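Local atomic coordinates of carbohydrate binding family 6 (Clostridium thermocellum, PDB entry 5A8C), a protein that probably releases alpha-L-arabinofuranose residues from arabinose-bearing polysaccharides as a family 43 glycoside hydrolase built on a five-bladed beta-propeller. Residues A206-A212 with F224-F230; A27-I31 with T320-L324. Residue numbers count along the deposited sequence, not the author numbering.

Both contacts belong to one five-bladed beta-propeller chain but lie in quite different places. Interaction 1 (206-212 with 224-230) is largely buried, centred 13 Å from the centre of the chain; its Glu211 side chain comes to about 3 Å of a bound TRS, a buffer molecule probably from crystallisation, and that of Ala212 to about 5 Å of a calcium ion, consistent with a position at the central pocket. Interaction 2 (27-31 with 320-324) is at the surface, centred 21 Å out, where the two ends of the modelled chain meet. Interactions 1 and 2 have centres 27 Å apart and nearest atoms about 18 Å apart. Along the chain, interaction 1 is nested within the loop that interaction 2 closes.

Interaction 1. Residues A206-A212 with F224-F230; sequences APRFFEA and FSYASDF
A type II turn from Ala206 to Phe209, closed by Phe209 N to Ala206 O (3.2 Å) with Arg208 left-handed (62/25), leads 206-212 into antiparallel pairing with strand 221-228. Phe209 and Ser228 form a non-hydrogen-bonded pair (CA-CA 4.8 Å). The register then slips by one: Phe210 and Glu211 both face Ala227, a classic beta bulge. Ala227 O accepts from Phe210 N (2.9 Å) and Glu211 N (3.2 Å), while Ala227 N donates to Glu211 O (2.9 Å). On the turn side of the bulge, Asp229 N donates to Arg208 O (2.8 Å) and Tyr226 OH (chi1 p) to Pro207 O (2.7 Å). Water 2 donates to Phe209 O (2.8 Å) and Asp229 OD2 (2.7 Å); water 1 accepts from Arg208 NH1 (2.7 Å), with Asp229 OD1 (2.9 Å) among several competing acceptors. Outside the pair, Glu238 salt-bridges Arg208 and is hydrogen-bonded to Ser228 OG; Asp229 OD1 is hydrogen-bonded to Ser231 OG, Ser228 O to Ser235 OG, Ser225 OG to His269 NE2 and Ala212 N to Asp162 OD2. Ala206 CB makes a CH-pi contact with the Tyr226 ring, and the Phe230 edge meets the Phe210 face, a T-shaped pair (planes at 77°). Glu211 OE1 is hydrogen-bonded to the TRS nitrogen, consistent with a pocket position. The chain corners at Glu211, changing sheets: Ala206, Phe209 and Phe210 hydrogen-bond to the backbone of Gln182, Gly181 and Asn180, next to strand 185-190, whereas Ala212 starts strand 212-218 beside 221-228.

Interaction 2. Residues A27-I31 with T320-L324; sequences ADYPI and TVDGL
Tyr29, with 80 Å² covered, is the centre of this contact between two irregular segments. Extended at -144/125 and with chi1 t, it lays one ring face over the backbone of 320-324: Val321 CA stands 3.7 Å from the ring centroid, 16° off the normal, a CH-pi contact, and Thr320 O lies over the same ring at 3.6 Å from Tyr29 CE1. Val321 (43 Å² covered, chi1 m) comes closest through its O, 3.2 Å from Tyr29 CD2, and adds an apolar touch, CB to Tyr29 CE2 at 3.7 Å. Tyr29 OH is hydrogen-bonded to Asn284 ND2 outside the pair, and a cis peptide joins Tyr29 to Pro30, which points away. These residues join the chain ends of the five-bladed propeller, ahead of strand 36-45 and after strand 300-306. Ala27, the first modelled residue (56 Å² covered), lies nearest Gly323, CA-CA 4.6 Å, and its CB approaches Leu324 CB at 4.3 Å. Gly323 CA makes a CA-H...O contact with Ala27 O at 3.5 Å. Gly323 has phi/psi 94/156, where a CB would jam against the preceding carbonyl and also clash with Ala27 O. Direct hydrogen bonds are absent between the segments; two waters bridge them instead. Water 4 donates to Asp28 O (2.8 Å) and accepts from Leu324 N (3.0 Å); water 3 donates to Asp322 O and Leu324 O (both 2.8 Å) and accepts weakly from Ala27 N (3.3 Å).

Interaction 1. Residues A206-A212 with F224-F230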
# COMPACT_ATOMS: atom_id res chain seq x y z
N ALA A 206 1.43 -6.09 -16.15
CA ALA A 206 2.38 -6.90 -15.36
C ALA A 206 1.81 -8.29 -15.26
O ALA A 206 0.62 -8.47 -15.06
CB ALA A 206 2.57 -6.33 -13.94
N PRO A 207 2.67 -9.33 -15.32
CA PRO A 207 2.18 -10.68 -15.32
C PRO A 207 1.34 -10.97 -14.07
O PRO A 207 1.79 -10.78 -12.93
CB PRO A 207 3.46 -11.52 -15.34
CG PRO A 207 4.50 -10.66 -15.88
CD PRO A 207 4.15 -9.28 -15.51
N ARG A 208 0.14 -11.47 -14.28
CA ARG A 208 -0.70 -11.95 -13.21
C ARG A 208 -1.07 -10.85 -12.19
O ARG A 208 -1.34 -11.14 -11.03
CB ARG A 208 -0.07 -13.19 -12.54
CG ARG A 208 0.01 -14.36 -13.53
CD ARG A 208 0.98 -15.47 -13.13
NE ARG A 208 2.36 -15.01 -13.15
CZ ARG A 208 3.06 -14.67 -12.07
NH1 ARG A 208 2.52 -14.70 -10.85
NH2 ARG A 208 4.28 -14.22 -12.26
N PHE A 209 -1.06 -9.60 -12.62
CA PHE A 209 -1.36 -8.51 -11.69
C PHE A 209 -2.73 -8.68 -11.05
O PHE A 209 -3.74 -8.90 -11.76
CB PHE A 209 -1.34 -7.15 -12.45
CG PHE A 209 -1.70 -5.99 -11.60
CD1 PHE A 209 -0.81 -5.49 -10.65
CD2 PHE A 209 -2.94 -5.39 -11.70
CE1 PHE A 209 -1.15 -4.41 -9.84
CE2 PHE A 209 -3.27 -4.32 -10.91
CZ PHE A 209 -2.39 -3.84 -9.96
N PHE A 210 -2.78 -8.49 -9.73
CA PHE A 210 -4.02 -8.64 -8.98
C PHE A 210 -4.38 -7.40 -8.20
O PHE A 210 -5.52 -6.94 -8.28
CB PHE A 210 -3.93 -9.89 -8.08
CG PHE A 210 -5.20 -10.37 -7.49
CD1 PHE A 210 -6.21 -10.91 -8.29
CD2 PHE A 210 -5.38 -10.35 -6.11
CE1 PHE A 210 -7.37 -11.43 -7.71
CE2 PHE A 210 -6.56 -10.83 -5.52
CZ PHE A 210 -7.52 -11.39 -6.33
N GLU A 211 -3.46 -6.90 -7.37
CA GLU A 211 -3.78 -5.67 -6.62
C GLU A 211 -2.44 -5.12 -6.06
O GLU A 211 -1.38 -5.62 -6.43
CB GLU A 211 -4.87 -5.92 -5.55
CG GLU A 211 -4.41 -6.93 -4.57
CD GLU A 211 -5.55 -7.63 -3.70
OE1 GLU A 211 -6.73 -7.16 -3.59
OE2 GLU A 211 -5.10 -8.56 -2.99
N ALA A 212 -2.53 -4.07 -5.25
CA ALA A 212 -1.35 -3.62 -4.49
C ALA A 212 -0.25 -2.97 -5.31
O ALA A 212 0.92 -3.02 -4.91
CB ALA A 212 -0.80 -4.69 -3.55
N PHE A 224 8.32 -1.56 -10.20
CA PHE A 224 6.89 -1.71 -10.09
C PHE A 224 6.64 -3.05 -9.39
O PHE A 224 6.95 -4.11 -9.94
CB PHE A 224 6.20 -1.71 -11.45
CG PHE A 224 4.71 -1.88 -11.32
CD1 PHE A 224 3.91 -0.75 -11.11
CD2 PHE A 224 4.11 -3.10 -11.36
CE1 PHE A 224 2.55 -0.90 -10.96
CE2 PHE A 224 2.74 -3.23 -11.18
CZ PHE A 224 1.97 -2.12 -10.98
N SER A 225 6.15 -2.98 -8.16
CA SER A 225 5.86 -4.19 -7.37
C SER A 225 4.36 -4.30 -7.13
O SER A 225 3.63 -3.29 -7.21
CB SER A 225 6.70 -4.24 -6.11
OG SER A 225 6.47 -3.12 -5.28
N TYR A 226 3.89 -5.50 -6.85
CA TYR A 226 2.46 -5.74 -6.85
C TYR A 226 2.16 -7.09 -6.24
O TYR A 226 3.07 -7.95 -6.13
CB TYR A 226 1.89 -5.68 -8.26
CG TYR A 226 2.46 -6.70 -9.22
CD1 TYR A 226 3.68 -6.50 -9.85
CD2 TYR A 226 1.78 -7.87 -9.50
CE1 TYR A 226 4.19 -7.43 -10.74
CE2 TYR A 226 2.27 -8.82 -10.40
CZ TYR A 226 3.49 -8.59 -11.03
OH TYR A 226 3.99 -9.46 -11.98
N ALA A 227 0.91 -7.32 -5.88
CA ALA A 227 0.44 -8.63 -5.49
C ALA A 227 -0.10 -9.35 -6.72
O ALA A 227 -0.93 -8.81 -7.47
CB ALA A 227 -0.62 -8.53 -4.41
N SER A 228 0.37 -10.58 -6.90
CA SER A 228 -0.09 -11.42 -8.04
C SER A 228 -1.37 -12.12 -7.69
O SER A 228 -1.84 -12.17 -6.55
CB SER A 228 1.00 -12.35 -8.49
OG SER A 228 1.31 -13.27 -7.48
N ASP A 229 -1.98 -12.70 -8.76
CA ASP A 229 -3.25 -13.38 -8.62
C ASP A 229 -3.05 -14.80 -8.02
O ASP A 229 -1.99 -15.15 -7.57
CB ASP A 229 -3.98 -13.31 -9.93
CG ASP A 229 -3.33 -14.10 -11.06
OD1 ASP A 229 -2.59 -15.07 -10.78
OD2 ASP A 229 -3.59 -13.72 -12.24
N PHE A 230 -4.13 -15.55 -8.02
CA PHE A 230 -4.18 -16.89 -7.44
C PHE A 230 -4.09 -17.99 -8.51
O PHE A 230 -4.46 -19.12 -8.29
CB PHE A 230 -5.38 -17.01 -6.52
CG PHE A 230 -5.24 -16.20 -5.22
CD1 PHE A 230 -5.48 -14.84 -5.21
CD2 PHE A 230 -4.80 -16.78 -4.05
CE1 PHE A 230 -5.33 -14.08 -4.04
CE2 PHE A 230 -4.65 -16.03 -2.89
CZ PHE A 230 -4.92 -14.68 -2.88
O HOH W 1 0.11 -15.40 -9.81
O HOH W 2 -4.74 -11.31 -12.80

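Interaction 2. Residues A27-I31 with T320-L324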
# COMPACT_ATOMS: atom_id res chain seq x y z
N ALA A 27 13.65 -7.27 19.33
CA ALA A 27 12.45 -6.71 18.73
C ALA A 27 11.33 -7.70 18.83
O ALA A 27 11.55 -8.91 18.91
CB ALA A 27 12.75 -6.32 17.30
N ASP A 28 10.13 -7.21 18.71
CA ASP A 28 8.97 -8.05 18.95
C ASP A 28 8.43 -8.63 17.67
O ASP A 28 8.57 -8.05 16.57
CB ASP A 28 7.87 -7.19 19.53
CG ASP A 28 8.25 -6.58 20.82
OD1 ASP A 28 9.16 -7.06 21.51
OD2 ASP A 28 7.70 -5.53 21.21
N TYR A 29 7.74 -9.76 17.79
CA TYR A 29 6.91 -10.28 16.73
C TYR A 29 5.68 -10.93 17.35
O TYR A 29 5.83 -11.84 18.19
CB TYR A 29 7.67 -11.33 15.95
CG TYR A 29 6.81 -12.00 14.90
CD1 TYR A 29 6.55 -11.41 13.68
CD2 TYR A 29 6.25 -13.25 15.10
CE1 TYR A 29 5.77 -12.01 12.72
CE2 TYR A 29 5.48 -13.86 14.14
CZ TYR A 29 5.25 -13.26 12.94
OH TYR A 29 4.53 -13.85 11.96
N PRO A 30 4.48 -10.54 16.97
CA PRO A 30 4.16 -9.47 16.02
C PRO A 30 4.46 -8.08 16.61
O PRO A 30 4.53 -7.91 17.83
CB PRO A 30 2.69 -9.67 15.76
CG PRO A 30 2.19 -10.34 16.96
CD PRO A 30 3.28 -11.20 17.46
N ILE A 31 4.64 -7.09 15.74
CA ILE A 31 4.99 -5.76 16.21
C ILE A 31 3.84 -4.99 16.82
O ILE A 31 4.07 -4.10 17.64
CB ILE A 31 5.69 -4.90 15.11
CG1 ILE A 31 4.78 -4.56 13.94
CG2 ILE A 31 6.98 -5.55 14.65
CD1 ILE A 31 5.39 -3.58 12.96
N THR A 320 10.54 -13.34 9.03
CA THR A 320 11.03 -13.75 10.31
C THR A 320 9.92 -13.73 11.34
O THR A 320 8.94 -13.01 11.24
CB THR A 320 12.20 -12.84 10.83
OG1 THR A 320 11.72 -11.53 11.09
CG2 THR A 320 13.41 -12.82 9.91
N VAL A 321 10.10 -14.53 12.37
CA VAL A 321 9.06 -14.70 13.40
C VAL A 321 9.63 -14.52 14.81
O VAL A 321 8.96 -14.85 15.78
CB VAL A 321 8.32 -16.06 13.24
CG1 VAL A 321 7.65 -16.10 11.87
CG2 VAL A 321 9.24 -17.24 13.46
N ASP A 322 10.83 -13.94 14.94
CA ASP A 322 11.40 -13.67 16.24
C ASP A 322 11.91 -12.22 16.35
O ASP A 322 12.76 -11.91 17.20
CB ASP A 322 12.49 -14.71 16.58
CG ASP A 322 11.93 -16.13 16.72
OD1 ASP A 322 11.18 -16.37 17.72
OD2 ASP A 322 12.24 -17.01 15.86
N GLY A 323 11.34 -11.34 15.54
CA GLY A 323 11.69 -9.92 15.59
C GLY A 323 12.77 -9.55 14.62
O GLY A 323 13.60 -10.41 14.24
N LEU A 324 12.83 -8.28 14.22
CA LEU A 324 13.96 -7.84 13.38
C LEU A 324 15.28 -8.13 14.09
O LEU A 324 15.41 -8.04 15.32
CB LEU A 324 13.93 -6.34 13.15
CG LEU A 324 12.86 -5.87 12.13
CD1 LEU A 324 12.77 -4.37 12.16
CD2 LEU A 324 13.10 -6.37 10.70
O HOH W 3 14.66 -9.80 17.39
O HOH W 4 10.30 -6.79 14.82